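Local coordinates for protein beta-galactosidase (Bacillus circulans subsp. alkalophilus, PDB 3TTY) that hydrolyses terminal beta-galactoside bonds, binding galactose in the pocket of a TIM-barrel glycoside hydrolase that also binds a zinc ion, at residues Cys157-Cys160 with Glu161-Phe164; Phe284-Thr287 with Ala288-His291; Trp330-Gln333 with Ala334-His337. All coordinates share one frame; numbering follows the deposited sequence.

Contact 1: Cys157-Cys160 with Glu161-Phe164. With ZN (zinc ion), chain G.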
loop_
_atom_site.group_PDB
_atom_site.type_symbol
_atom_site.label_atom_id
_atom_site.label_comp_id
_atom_site.label_asym_id
_atom_site.label_seq_id
_atom_site.Cartn_x
_atom_site.Cartn_y
_atom_site.Cartn_z
ATOM N N CYS A 157 -14.885 -3.130 -19.884
ATOM C CA CYS A 157 -15.044 -2.260 -21.057
ATOM C C CYS A 157 -16.523 -2.058 -21.433
ATOM O O CYS A 157 -17.424 -2.661 -20.854
ATOM C CB CYS A 157 -14.258 -2.806 -22.267
ATOM S SG CYS A 157 -15.084 -4.176 -23.176
ATOM N N ASP A 158 -16.766 -1.205 -22.412
ATOM C CA ASP A 158 -18.120 -0.978 -22.904
ATOM C C ASP A 158 -18.870 -2.220 -23.388
ATOM O O ASP A 158 -20.066 -2.370 -23.135
ATOM C CB ASP A 158 -18.091 0.040 -24.024
ATOM C CG ASP A 158 -18.837 1.270 -23.664
ATOM O OD1 ASP A 158 -18.240 2.122 -22.960
ATOM O OD2 ASP A 158 -20.031 1.356 -24.048
ATOM N N ASN A 159 -18.174 -3.095 -24.103
ATOM C CA ASN A 159 -18.792 -4.310 -24.605
ATOM C C ASN A 159 -19.196 -5.268 -23.491
ATOM O O ASN A 159 -20.274 -5.874 -23.540
ATOM C CB ASN A 159 -17.895 -4.976 -25.655
ATOM C CG ASN A 159 -17.838 -4.172 -26.945
ATOM O OD1 ASN A 159 -18.776 -3.434 -27.259
ATOM N ND2 ASN A 159 -16.747 -4.287 -27.680
ATOM N N CYS A 160 -18.342 -5.398 -22.481
ATOM C CA CYS A 160 -18.687 -6.218 -21.337
ATOM C C CYS A 160 -19.860 -5.586 -20.617
ATOM O O CYS A 160 -20.764 -6.281 -20.180
ATOM C CB CYS A 160 -17.498 -6.404 -20.393
ATOM S SG CYS A 160 -16.305 -7.619 -21.000
ATOM N N GLU A 161 -19.855 -4.261 -20.517
ATOM C CA GLU A 161 -20.907 -3.567 -19.789
ATOM C C GLU A 161 -22.255 -3.796 -20.473
ATOM O O GLU A 161 -23.233 -4.183 -19.823
ATOM C CB GLU A 161 -20.594 -2.073 -19.669
ATOM C CG GLU A 161 -21.395 -1.358 -18.612
ATOM C CD GLU A 161 -20.743 -0.056 -18.184
ATOM O OE1 GLU A 161 -20.349 0.039 -16.998
ATOM O OE2 GLU A 161 -20.627 0.860 -19.033
ATOM N N LYS A 162 -22.300 -3.586 -21.789
ATOM C CA LYS A 162 -23.524 -3.838 -22.545
ATOM C C LYS A 162 -23.954 -5.297 -22.460
ATOM O O LYS A 162 -25.139 -5.611 -22.351
ATOM C CB LYS A 162 -23.349 -3.474 -24.011
ATOM C CG LYS A 162 -23.082 -2.009 -24.288
ATOM C CD LYS A 162 -22.899 -1.859 -25.776
ATOM C CE LYS A 162 -22.341 -0.515 -26.179
ATOM N NZ LYS A 162 -21.936 -0.612 -27.618
ATOM N N GLN A 163 -22.987 -6.195 -22.525
ATOM C CA GLN A 163 -23.321 -7.608 -22.522
ATOM C C GLN A 163 -23.744 -8.035 -21.111
ATOM O O GLN A 163 -24.599 -8.899 -20.953
ATOM C CB GLN A 163 -22.164 -8.436 -23.089
ATOM C CG GLN A 163 -22.482 -9.902 -23.292
ATOM C CD GLN A 163 -23.722 -10.153 -24.162
ATOM O OE1 GLN A 163 -24.048 -9.377 -25.080
ATOM N NE2 GLN A 163 -24.409 -11.255 -23.876
ATOM N N PHE A 164 -23.176 -7.399 -20.090
ATOM C CA PHE A 164 -23.652 -7.574 -18.718
ATOM C C PHE A 164 -25.176 -7.371 -18.621
ATOM O O PHE A 164 -25.881 -8.129 -17.948
ATOM C CB PHE A 164 -22.943 -6.591 -17.779
ATOM C CG PHE A 164 -23.243 -6.808 -16.311
ATOM C CD1 PHE A 164 -23.333 -8.095 -15.781
ATOM C CD2 PHE A 164 -23.393 -5.725 -15.454
ATOM C CE1 PHE A 164 -23.588 -8.294 -14.419
ATOM C CE2 PHE A 164 -23.639 -5.916 -14.100
ATOM C CZ PHE A 164 -23.739 -7.196 -13.577
HETATM ZN ZN ZN G . -14.680 -6.426 -22.123
HETATM O O HOH W 1 -20.787 -3.409 -29.031
#
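Glu161 N donates to Cys157 O in the first turn of helix 158-172, where Cys157 and Cys160 grip one zinc ion as the CxxC half of a four-cysteine site that Cys115 and Cys155 complete. The metal bonds measure 2.5 Å from Cys157 SG and 2.3 Å from Cys160 SG. Cys157 stands at the N-cap, and its first torsion (chi1 80°) sets SG between the backbone N and the carbonyl carbon, where it also accepts a hydrogen bond from Cys160 N at 3.5 Å, with a fairly straight N-H...S angle of 163°. That donor would probably ease some of the negative charge on the thiolate. Behind the metal the helix carries on, Phe164 N donating to Cys160 O. Cys160 and Gln163 lean on helix 215-243, while Glu161 OE1 accepts from Ala199 N and forms a salt bridge with Lys107 of a second subunit. On the outer side of the turn the extended Lys162 chain runs across Asp158, CE lying 3.7 Å from OD2, with the ammonium too far for a salt bridge. One water donates to Asn159 OD1 at 2.7 Å and accepts a weak bond from Lys162 NZ at 3.3 Å.

Contact 2: Phe284-Thr287 with Ala288-His291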
loop_
_atom_site.group_PDB
_atom_site.type_symbol
_atom_site.label_atom_id
_atom_site.label_comp_id
_atom_site.label_asym_id
_atom_site.label_seq_id
_atom_site.Cartn_x
_atom_site.Cartn_y
_atom_site.Cartn_z
ATOM N N PHE A 284 1.917 -28.231 2.620
ATOM C CA PHE A 284 1.827 -29.424 1.770
ATOM C C PHE A 284 0.387 -29.945 1.675
ATOM O O PHE A 284 -0.026 -30.446 0.622
ATOM C CB PHE A 284 2.792 -30.517 2.253
ATOM C CG PHE A 284 4.178 -29.999 2.574
ATOM C CD1 PHE A 284 4.854 -30.435 3.706
ATOM C CD2 PHE A 284 4.798 -29.064 1.744
ATOM C CE1 PHE A 284 6.121 -29.959 3.998
ATOM C CE2 PHE A 284 6.070 -28.575 2.035
ATOM C CZ PHE A 284 6.731 -29.025 3.159
ATOM N N SER A 285 -0.372 -29.812 2.764
ATOM C CA SER A 285 -1.766 -30.255 2.787
ATOM C C SER A 285 -2.636 -29.346 1.917
ATOM O O SER A 285 -3.686 -29.764 1.419
ATOM C CB SER A 285 -2.305 -30.292 4.218
ATOM O OG SER A 285 -2.274 -29.007 4.813
ATOM N N PHE A 286 -2.192 -28.106 1.731
ATOM C CA PHE A 286 -2.889 -27.213 0.828
ATOM C C PHE A 286 -2.729 -27.616 -0.636
ATOM O O PHE A 286 -3.716 -27.665 -1.373
ATOM C CB PHE A 286 -2.475 -25.747 1.005
ATOM C CG PHE A 286 -3.213 -24.821 0.080
ATOM C CD1 PHE A 286 -4.479 -24.360 0.410
ATOM C CD2 PHE A 286 -2.672 -24.462 -1.143
ATOM C CE1 PHE A 286 -5.184 -23.532 -0.456
ATOM C CE2 PHE A 286 -3.369 -23.629 -2.012
ATOM C CZ PHE A 286 -4.630 -23.168 -1.667
ATOM N N THR A 287 -1.508 -27.893 -1.085
ATOM C CA THR A 287 -1.387 -28.293 -2.484
ATOM C C THR A 287 -2.089 -29.642 -2.721
ATOM O O THR A 287 -2.638 -29.880 -3.793
ATOM C CB THR A 287 0.065 -28.170 -3.093
ATOM O OG1 THR A 287 0.533 -29.441 -3.578
ATOM C CG2 THR A 287 1.038 -27.588 -2.120
ATOM N N ALA A 288 -2.138 -30.493 -1.703
ATOM C CA ALA A 288 -2.932 -31.719 -1.800
ATOM C C ALA A 288 -4.430 -31.391 -1.961
ATOM O O ALA A 288 -5.142 -31.991 -2.778
ATOM C CB ALA A 288 -2.706 -32.603 -0.570
ATOM N N MET A 289 -4.906 -30.431 -1.176
ATOM C CA MET A 289 -6.293 -29.992 -1.278
ATOM C C MET A 289 -6.603 -29.443 -2.681
ATOM O O MET A 289 -7.701 -29.650 -3.205
ATOM C CB MET A 289 -6.624 -28.956 -0.190
ATOM C CG MET A 289 -8.120 -28.685 -0.042
ATOM S SD MET A 289 -8.528 -27.440 1.192
ATOM C CE MET A 289 -7.552 -26.050 0.617
ATOM N N ALA A 290 -5.633 -28.765 -3.292
ATOM C CA ALA A 290 -5.814 -28.257 -4.659
ATOM C C ALA A 290 -5.890 -29.359 -5.741
ATOM O O ALA A 290 -6.760 -29.315 -6.616
ATOM C CB ALA A 290 -4.739 -27.208 -5.006
ATOM N N HIS A 291 -4.987 -30.338 -5.689
ATOM C CA HIS A 291 -5.069 -31.461 -6.614
ATOM C C HIS A 291 -6.422 -32.120 -6.400
ATOM O O HIS A 291 -7.120 -32.485 -7.353
ATOM C CB HIS A 291 -3.988 -32.513 -6.337
ATOM C CG HIS A 291 -2.582 -32.060 -6.600
ATOM N ND1 HIS A 291 -2.138 -31.671 -7.844
ATOM C CD2 HIS A 291 -1.503 -31.995 -5.780
ATOM C CE1 HIS A 291 -0.856 -31.357 -7.775
ATOM N NE2 HIS A 291 -0.449 -31.548 -6.533
#
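Met289 brings its terminal methyl obliquely against the CD1-CE1 bond of the Phe286 ring, CE lying 3.5 Å from CD1 and 3.6 Å from CE1. The two chains cross at a slant, and the methyl reaches the ring because the thioether chain, extended as far as SD, bends at its last torsion (chi3 56°). Phe286 CG lies anti to the backbone N (chi1 -179°), which carries the ring out from the helix to meet Val424 of helix 423-435, whose Tyr431 touches Met289. Both side chains therefore belong to the face that helix 284-296, the alpha element of the barrel's beta-alpha-beta unit between strands 273-275 and 303-307, turns to that neighbour. Ser285 OG is hydrogen-bonded on the same front to Asp432 and His428. A different face carries Thr287 and His291, which project together from the helix, one turn apart. His291 CD2 sits 3.1 Å from Thr287 O, the carbonyl that also accepts His291 N. The imidazole's ND1 is hydrogen-bonded to Trp274 NE1 on strand 273-275. A leucine in place of His291 would probably leave the Trp274 indole N-H without its acceptor and remove a polar tie between helix and barrel strand. Ala288 CB, about one turn before His291, meets His337 and Gln333 of the next barrel helix, 326-336.

Contact 3: Trp330-Gln333 with Ala334-His337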
loop_
_atom_site.group_PDB
_atom_site.type_symbol
_atom_site.label_atom_id
_atom_site.label_comp_id
_atom_site.label_asym_id
_atom_site.label_seq_id
_atom_site.Cartn_x
_atom_site.Cartn_y
_atom_site.Cartn_z
ATOM N N TRP A 330 6.570 -33.958 -5.172
ATOM C CA TRP A 330 5.411 -33.157 -5.569
ATOM C C TRP A 330 4.731 -33.630 -6.854
ATOM O O TRP A 330 3.553 -33.332 -7.077
ATOM C CB TRP A 330 5.799 -31.676 -5.676
ATOM C CG TRP A 330 6.140 -31.061 -4.361
ATOM C CD1 TRP A 330 6.174 -31.690 -3.157
ATOM C CD2 TRP A 330 6.491 -29.692 -4.112
ATOM N NE1 TRP A 330 6.515 -30.803 -2.167
ATOM C CE2 TRP A 330 6.718 -29.568 -2.724
ATOM C CE3 TRP A 330 6.638 -28.560 -4.927
ATOM C CZ2 TRP A 330 7.086 -28.363 -2.128
ATOM C CZ3 TRP A 330 7.007 -27.354 -4.334
ATOM C CH2 TRP A 330 7.225 -27.266 -2.945
ATOM N N SER A 331 5.470 -34.351 -7.696
ATOM C CA SER A 331 4.885 -34.996 -8.879
ATOM C C SER A 331 4.012 -36.180 -8.477
ATOM O O SER A 331 2.887 -36.307 -8.949
ATOM C CB SER A 331 5.967 -35.478 -9.865
ATOM O OG SER A 331 6.799 -34.420 -10.299
ATOM N N TYR A 332 4.536 -37.057 -7.618
ATOM C CA TYR A 332 3.736 -38.183 -7.142
ATOM C C TYR A 332 2.600 -37.743 -6.217
ATOM O O TYR A 332 1.591 -38.443 -6.088
ATOM C CB TYR A 332 4.598 -39.252 -6.472
ATOM C CG TYR A 332 5.377 -40.085 -7.460
ATOM C CD1 TYR A 332 4.722 -40.833 -8.431
ATOM C CD2 TYR A 332 6.763 -40.120 -7.427
ATOM C CE1 TYR A 332 5.431 -41.592 -9.353
ATOM C CE2 TYR A 332 7.476 -40.872 -8.337
ATOM C CZ TYR A 332 6.803 -41.603 -9.295
ATOM O OH TYR A 332 7.512 -42.357 -10.189
ATOM N N GLN A 333 2.757 -36.588 -5.577
ATOM C CA GLN A 333 1.655 -36.052 -4.799
ATOM C C GLN A 333 0.475 -35.757 -5.729
ATOM O O GLN A 333 -0.667 -36.060 -5.396
ATOM C CB GLN A 333 2.050 -34.808 -3.998
ATOM C CG GLN A 333 1.026 -34.454 -2.911
ATOM C CD GLN A 333 1.301 -33.111 -2.266
ATOM O OE1 GLN A 333 1.779 -32.182 -2.923
ATOM N NE2 GLN A 333 1.003 -33.003 -0.969
ATOM N N ALA A 334 0.756 -35.180 -6.892
ATOM C CA ALA A 334 -0.286 -34.937 -7.876
ATOM C C ALA A 334 -0.931 -36.252 -8.307
ATOM O O ALA A 334 -2.160 -36.389 -8.298
ATOM C CB ALA A 334 0.261 -34.200 -9.064
ATOM N N VAL A 335 -0.104 -37.228 -8.666
ATOM C CA VAL A 335 -0.624 -38.509 -9.121
ATOM C C VAL A 335 -1.510 -39.141 -8.049
ATOM O O VAL A 335 -2.580 -39.677 -8.345
ATOM C CB VAL A 335 0.514 -39.479 -9.494
ATOM C CG1 VAL A 335 -0.061 -40.830 -9.928
ATOM C CG2 VAL A 335 1.392 -38.866 -10.586
ATOM N N ALA A 336 -1.051 -39.059 -6.802
ATOM C CA ALA A 336 -1.762 -39.592 -5.646
ATOM C C ALA A 336 -3.183 -39.033 -5.543
ATOM O O ALA A 336 -4.076 -39.680 -4.995
ATOM C CB ALA A 336 -0.988 -39.263 -4.377
ATOM N N HIS A 337 -3.391 -37.826 -6.063
ATOM C CA HIS A 337 -4.695 -37.188 -5.940
ATOM C C HIS A 337 -5.527 -37.195 -7.209
ATOM O O HIS A 337 -6.600 -36.606 -7.243
ATOM C CB HIS A 337 -4.573 -35.792 -5.335
ATOM C CG HIS A 337 -4.097 -35.812 -3.917
ATOM N ND1 HIS A 337 -4.907 -36.190 -2.869
ATOM C CD2 HIS A 337 -2.883 -35.555 -3.380
ATOM C CE1 HIS A 337 -4.220 -36.139 -1.743
ATOM N NE2 HIS A 337 -2.990 -35.753 -2.024
#
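A local i to i+4 contact, Gln333 with His337, sits in a buried turn of helix 326-336, which links barrel strands 303-307 and 339-344. The ladder gives the evidence. Val335 N to Ser331 O (3.1 Å) and Ala336 N to Tyr332 O (2.8 Å) are sound bonds, whereas His337 N to Gln333 O is weak, at 3.3 Å and 126°. His337 N also bonds Ala334 O at 2.9 Å, an i to i+3 bond beside the weak i to i+4 one. The imidazole folds back along the turn: CG sits beside the backbone N (chi1 -66°), and the ring's edge meets the carbonyl, with CD2 only 3.0 Å from Gln333 O. The Gln333 side chain, extended beyond CG, runs at a slant to that of His337, with Gln333 CG 4.1 Å from His337 CD2. Val335 CG2, beside its own backbone N, lies 3.4 Å from Ser331 O, while Tyr332 sends its hydroxyl to Glu382 on helix 371-386. Glu618 receives both Gln333 NE2, through OE1, and His337 NE2, through OE2. That carboxylate is consistent with a proton on His337 NE2 and may raise the ring's affinity for a second one, though nearby Arg295, bound to His337 O, would work against this.

All three contacts are local turns of helices in the TIM-barrel part of the chain, and they come in series along it. Contact 1, at the start of helix 158-172, stands apart: its centre is about 37 Å from that of contact 2 and 41 Å from that of contact 3, and it lies across the chain's centre from contact 3. Contacts 2 and 3 are neighbours, with centres about 10 Å apart, on the successive barrel helices 284-296 and 326-336, which pack together: Gln333 NE2 reaches Phe284 O at 3.2 Å, and His291 CE1 meets Ala334 CB at 3.3 Å. The zinc site ties the start of helix 158-172 to Cys115 and Cys155, well away from this pair, which packs on the barrel holding the galactose pocket.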